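Local coordinates for protein lipolytic enzyme, g-d-s-l (Clostridium thermocellum, PDB 2W47) that is the family 6 carbohydrate-binding module of a lipolytic enzyme, a calcium-containing beta-sandwich domain that binds a glycan at its surface, at residues F58-G63 / D84-G89. Residues are numbered along the deposited sequence; the frame is centred on the assembly and turned at random.
Sequences FRYANG and DFVSTG
At one end of a beta-sandwich, Tyr60 and Asn62, on and just past strand 52-61, meet the loop running from Phe85 to Thr88. Phe85 turns its ring edge to two aromatic neighbours. CD1 stands 3.7 Å above the plane of the Tyr60 ring, over its centre, in an edge-to-face pair with planes at 90°, while the CE1-CZ edge meets Phe58 in an offset version. The three rings form an aromatic cluster between strand and loop, and the tyrosine adds a hydroxyl that reaches the backbone: Tyr60 OH donates to Val86 O (2.7 Å), which lies at the ring's edge, in its plane. Asn62 is held by side chain and backbone alike. Its CG is anti to the backbone N (chi1 179°), carrying ND2 to Phe85 O at 3.0 Å; an amide suits this place because ND2 can also serve a second carbonyl, Ala66 O. Its backbone N-H points almost straight (172°) at Thr88 OG1, 2.9 Å away, and its O accepts from Thr88 N at 2.8 Å. Thr88 fits because OG1 meets the backbone, and also bonds Thr93 O, while CG2 packs on Tyr60 CE1. Ser87 OG, also bonded to Thr64 O, accepts from Gly89 N (3.0 Å), closing an ST turn beside the glycan-binding end of this family 6 beta-sandwich.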
loop_
_atom_site.group_PDB
_atom_site.type_symbol
_atom_site.label_atom_id
_atom_site.label_comp_id
_atom_site.label_asym_id
_atom_site.label_seq_id
_atom_site.Cartn_x
_atom_site.Cartn_y
_atom_site.Cartn_z
ATOM N N PHE A 58 2.530 -3.787 1.737
ATOM C CA PHE A 58 1.377 -3.844 0.842
ATOM C C PHE A 58 1.311 -5.232 0.235
ATOM O O PHE A 58 2.298 -5.716 -0.320
ATOM C CB PHE A 58 1.526 -2.825 -0.292
ATOM C CG PHE A 58 1.623 -1.402 0.172
ATOM C CD1 PHE A 58 0.479 -0.617 0.303
ATOM C CD2 PHE A 58 2.861 -0.833 0.461
ATOM C CE1 PHE A 58 0.571 0.712 0.723
ATOM C CE2 PHE A 58 2.961 0.489 0.880
ATOM C CZ PHE A 58 1.817 1.269 1.009
ATOM N N ARG A 59 0.163 -5.887 0.345
ATOM C CA ARG A 59 -0.071 -7.100 -0.419
ATOM C C ARG A 59 -0.713 -6.668 -1.727
ATOM O O ARG A 59 -1.732 -5.992 -1.718
ATOM C CB ARG A 59 -0.954 -8.076 0.353
ATOM C CG ARG A 59 -1.168 -9.405 -0.363
ATOM C CD ARG A 59 -1.802 -10.448 0.542
ATOM N NE ARG A 59 -1.807 -11.782 -0.063
ATOM C CZ ARG A 59 -2.829 -12.314 -0.730
ATOM N NH1 ARG A 59 -2.732 -13.540 -1.235
ATOM N NH2 ARG A 59 -3.952 -11.627 -0.907
ATOM N N TYR A 60 -0.113 -7.053 -2.853
ATOM C CA TYR A 60 -0.464 -6.468 -4.140
ATOM C C TYR A 60 -0.370 -7.474 -5.280
ATOM O O TYR A 60 0.295 -8.506 -5.152
ATOM C CB TYR A 60 0.443 -5.259 -4.424
ATOM C CG TYR A 60 1.781 -5.650 -5.001
ATOM C CD1 TYR A 60 1.985 -5.636 -6.376
ATOM C CD2 TYR A 60 2.831 -6.047 -4.180
ATOM C CE1 TYR A 60 3.200 -6.006 -6.924
ATOM C CE2 TYR A 60 4.063 -6.425 -4.727
ATOM C CZ TYR A 60 4.224 -6.394 -6.095
ATOM O OH TYR A 60 5.422 -6.770 -6.667
ATOM N N ALA A 61 -1.031 -7.161 -6.391
ATOM C CA ALA A 61 -0.880 -7.928 -7.614
ATOM C C ALA A 61 -0.561 -6.993 -8.754
ATOM O O ALA A 61 -1.037 -5.865 -8.798
ATOM C CB ALA A 61 -2.141 -8.744 -7.913
ATOM N N ASN A 62 0.258 -7.468 -9.685
ATOM C CA ASN A 62 0.583 -6.717 -10.892
ATOM C C ASN A 62 0.721 -7.716 -12.027
ATOM O O ASN A 62 1.772 -8.348 -12.198
ATOM C CB ASN A 62 1.854 -5.882 -10.701
ATOM C CG ASN A 62 2.238 -5.106 -11.946
ATOM O OD1 ASN A 62 1.558 -5.194 -12.969
ATOM N ND2 ASN A 62 3.346 -4.369 -11.876
ATOM N N GLY A 63 -0.352 -7.850 -12.800
ATOM C CA GLY A 63 -0.402 -8.833 -13.878
ATOM C C GLY A 63 0.119 -8.310 -15.198
ATOM O O GLY A 63 -0.099 -8.929 -16.233
ATOM N N ASP A 84 8.852 0.412 -5.684
ATOM C CA ASP A 84 8.568 -0.538 -6.753
ATOM C C ASP A 84 7.473 -1.524 -6.400
ATOM O O ASP A 84 7.411 -2.044 -5.274
ATOM C CB ASP A 84 9.836 -1.314 -7.131
ATOM C CG ASP A 84 10.903 -0.428 -7.732
ATOM O OD1 ASP A 84 10.570 0.601 -8.348
ATOM O OD2 ASP A 84 12.094 -0.773 -7.583
ATOM N N PHE A 85 6.619 -1.765 -7.392
ATOM C CA PHE A 85 5.605 -2.802 -7.353
ATOM C C PHE A 85 5.749 -3.575 -8.649
ATOM O O PHE A 85 5.042 -3.343 -9.632
ATOM C CB PHE A 85 4.221 -2.181 -7.182
ATOM C CG PHE A 85 4.028 -1.556 -5.832
ATOM C CD1 PHE A 85 3.509 -2.305 -4.780
ATOM C CD2 PHE A 85 4.436 -0.241 -5.592
ATOM C CE1 PHE A 85 3.355 -1.748 -3.518
ATOM C CE2 PHE A 85 4.290 0.323 -4.334
ATOM C CZ PHE A 85 3.743 -0.440 -3.293
ATOM N N VAL A 86 6.706 -4.499 -8.635
ATOM C CA VAL A 86 7.088 -5.228 -9.835
ATOM C C VAL A 86 6.037 -6.266 -10.192
ATOM O O VAL A 86 5.169 -6.607 -9.375
ATOM C CB VAL A 86 8.502 -5.883 -9.708
ATOM C CG1 VAL A 86 9.556 -4.831 -9.393
ATOM C CG2 VAL A 86 8.525 -6.988 -8.644
ATOM N N SER A 87 6.108 -6.760 -11.421
ATOM C CA SER A 87 5.195 -7.798 -11.868
ATOM C C SER A 87 5.122 -8.948 -10.875
ATOM O O SER A 87 6.140 -9.383 -10.326
ATOM C CB SER A 87 5.625 -8.352 -13.218
ATOM O OG SER A 87 4.658 -9.285 -13.674
ATOM N N THR A 88 3.899 -9.423 -10.651
ATOM C CA THR A 88 3.674 -10.639 -9.889
ATOM C C THR A 88 3.318 -11.785 -10.833
ATOM O O THR A 88 3.063 -12.897 -10.386
ATOM C CB THR A 88 2.552 -10.455 -8.858
ATOM O OG1 THR A 88 1.327 -10.159 -9.538
ATOM C CG2 THR A 88 2.899 -9.328 -7.883
ATOM N N GLY A 89 3.295 -11.493 -12.131
ATOM C CA GLY A 89 3.070 -12.510 -13.161
ATOM C C GLY A 89 1.636 -12.673 -13.616
ATOM O O GLY A 89 1.355 -12.695 -14.809
HETATM O O HOH W 1 2.662 -10.586 -16.136
#